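Local coordinates for Lactamase_B domain-containing protein (Pontibacter korlensis, PDB 6XFR), which probably hydrolyses beta-lactam antibiotics to substituted beta-amino acids, as a zinc-dependent class B1 metallo-beta-lactamase of the periplasm, at residues H34-S39 with Q153-G158. Numbering follows the deposited sequence.
Sequences HGLIVS and QKILFG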
loop_
_atom_site.group_PDB
_atom_site.type_symbol
_atom_site.label_atom_id
_atom_site.label_comp_id
_atom_site.label_asym_id
_atom_site.label_seq_id
_atom_site.Cartn_x
_atom_site.Cartn_y
_atom_site.Cartn_z
ATOM N N HIS B 34 -7.955 -8.538 -4.750
ATOM C CA HIS B 34 -6.818 -7.902 -5.395
ATOM C C HIS B 34 -6.150 -8.869 -6.366
ATOM O O HIS B 34 -6.020 -10.068 -6.083
ATOM C CB HIS B 34 -5.807 -7.407 -4.355
ATOM C CG HIS B 34 -6.397 -6.465 -3.361
ATOM N ND1 HIS B 34 -7.104 -5.342 -3.736
ATOM C CD2 HIS B 34 -6.397 -6.473 -2.008
ATOM C CE1 HIS B 34 -7.516 -4.698 -2.655
ATOM N NE2 HIS B 34 -7.098 -5.362 -1.594
ATOM N N GLY B 35 -5.780 -8.343 -7.539
ATOM C CA GLY B 35 -4.829 -8.989 -8.421
ATOM C C GLY B 35 -3.753 -7.988 -8.810
ATOM O O GLY B 35 -3.776 -6.834 -8.382
ATOM N N LEU B 36 -2.826 -8.446 -9.649
ATOM C CA LEU B 36 -1.781 -7.587 -10.199
ATOM C C LEU B 36 -1.936 -7.450 -11.705
ATOM O O LEU B 36 -2.392 -8.371 -12.398
ATOM C CB LEU B 36 -0.386 -8.135 -9.940
ATOM C CG LEU B 36 0.198 -8.118 -8.544
ATOM C CD1 LEU B 36 1.695 -8.490 -8.624
ATOM C CD2 LEU B 36 -0.008 -6.749 -7.942
ATOM N N ILE B 37 -1.530 -6.284 -12.198
ATOM C CA ILE B 37 -1.204 -6.077 -13.606
ATOM C C ILE B 37 0.254 -5.667 -13.651
ATOM O O ILE B 37 0.693 -4.860 -12.829
ATOM C CB ILE B 37 -2.082 -5.001 -14.266
ATOM C CG1 ILE B 37 -3.505 -5.042 -13.718
ATOM C CG2 ILE B 37 -2.018 -5.129 -15.787
ATOM C CD1 ILE B 37 -4.349 -3.912 -14.192
ATOM N N VAL B 38 1.011 -6.281 -14.546
ATOM C CA VAL B 38 2.404 -5.926 -14.785
ATOM C C VAL B 38 2.591 -5.547 -16.246
ATOM O O VAL B 38 2.236 -6.313 -17.153
ATOM C CB VAL B 38 3.350 -7.049 -14.340
ATOM C CG1 VAL B 38 4.791 -6.606 -14.523
ATOM C CG2 VAL B 38 3.087 -7.309 -12.866
ATOM N N SER B 39 3.147 -4.359 -16.461
ATOM C CA SER B 39 3.416 -3.846 -17.796
ATOM C C SER B 39 4.850 -4.178 -18.178
ATOM O O SER B 39 5.758 -4.044 -17.356
ATOM C CB SER B 39 3.176 -2.334 -17.860
ATOM O OG SER B 39 3.171 -1.894 -19.211
ATOM N N GLN B 153 11.327 -6.017 -8.645
ATOM C CA GLN B 153 10.654 -5.059 -7.784
ATOM C C GLN B 153 10.540 -5.545 -6.339
ATOM O O GLN B 153 10.162 -4.754 -5.465
ATOM C CB GLN B 153 9.258 -4.745 -8.349
ATOM C CG GLN B 153 9.247 -4.055 -9.694
ATOM C CD GLN B 153 9.185 -5.038 -10.878
ATOM O OE1 GLN B 153 9.633 -6.179 -10.774
ATOM N NE2 GLN B 153 8.637 -4.583 -12.011
ATOM N N LYS B 154 10.921 -6.799 -6.073
ATOM C CA LYS B 154 10.773 -7.470 -4.772
ATOM C C LYS B 154 9.346 -7.353 -4.224
ATOM O O LYS B 154 9.114 -7.004 -3.063
ATOM C CB LYS B 154 11.801 -6.942 -3.767
ATOM C CG LYS B 154 13.222 -6.951 -4.299
ATOM C CD LYS B 154 14.181 -7.523 -3.282
ATOM C CE LYS B 154 15.526 -7.763 -3.899
ATOM N NZ LYS B 154 16.419 -6.626 -3.525
ATOM N N ILE B 155 8.388 -7.718 -5.065
ATOM C CA ILE B 155 6.971 -7.689 -4.745
ATOM C C ILE B 155 6.460 -9.128 -4.704
ATOM O O ILE B 155 6.605 -9.873 -5.683
ATOM C CB ILE B 155 6.199 -6.873 -5.791
ATOM C CG1 ILE B 155 6.605 -5.396 -5.740
ATOM C CG2 ILE B 155 4.684 -7.046 -5.592
ATOM C CD1 ILE B 155 5.695 -4.455 -6.553
ATOM N N LEU B 156 5.849 -9.513 -3.588
ATOM C CA LEU B 156 5.313 -10.860 -3.429
ATOM C C LEU B 156 3.792 -10.800 -3.365
ATOM O O LEU B 156 3.226 -10.181 -2.460
ATOM C CB LEU B 156 5.867 -11.525 -2.176
ATOM C CG LEU B 156 5.128 -12.818 -1.851
ATOM C CD1 LEU B 156 5.495 -13.905 -2.849
ATOM C CD2 LEU B 156 5.404 -13.252 -0.379
ATOM N N PHE B 157 3.138 -11.418 -4.334
ATOM C CA PHE B 157 1.683 -11.568 -4.350
ATOM C C PHE B 157 1.305 -12.919 -3.750
ATOM O O PHE B 157 1.691 -13.968 -4.289
ATOM C CB PHE B 157 1.125 -11.477 -5.761
ATOM C CG PHE B 157 -0.338 -11.633 -5.812
ATOM C CD1 PHE B 157 -1.167 -10.582 -5.425
ATOM C CD2 PHE B 157 -0.903 -12.813 -6.232
ATOM C CE1 PHE B 157 -2.550 -10.702 -5.452
ATOM C CE2 PHE B 157 -2.293 -12.944 -6.262
ATOM C CZ PHE B 157 -3.116 -11.869 -5.874
ATOM N N GLY B 158 0.612 -12.883 -2.612
ATOM C CA GLY B 158 0.238 -14.054 -1.842
ATOM C C GLY B 158 -1.207 -14.487 -1.933
ATOM O O GLY B 158 -1.580 -15.451 -1.268
#
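F157 reaches across from strand 155-159 to strand 30-40, and its side chain, followed outward, meets L36, then G35, then H34. Its CB comes first, 4.2 Å from CD1 of L36. The CB points toward the facing strand, and CG, standing anti to the backbone N (chi1 180°), lays the ring lengthwise, alongside the G35-H34 end of strand 30-40. The two side chains pass with opposite headings, the tip of L36 near the base of F157 while the ring runs on beyond the leucine. Farther out, CE1 lies 4.1 Å from CA of G35. Glycine suits this place by offering its bare CA, so that the backbone itself is the surface F157 meets. At the tip, CZ comes to 3.4 Å from the backbone O of H34, which sits at the ring edge near its plane, an arrangement compatible with the weakly positive rim of the ring.

The two strands belong to different sheets, and their short segments run roughly antiparallel at 141° with axes 8.7 Å apart, too far for backbone pairing. This is face-to-face packing of the two central sheets in the alpha-beta/beta-alpha sandwich of the metallo-beta-lactamase fold, and the buried apolar residues suit that interior. L36 also uses CD1 against CG2 of I155, at 4.5 Å, so the single methyl CD1 touches both I155 and F157, with I19 of strand 17-25 touching the leucine as well.

H34 turns its imidazole away from this interface: ND1 is hydrogen-bonded to OG1 of T21, and its ring meets W205 edge-to-face. Its side chain lies about 7 Å from a bound zinc ion and about 6 Å from that of the zinc ligand H202, while F157 precedes another ligand, C160, by three residues.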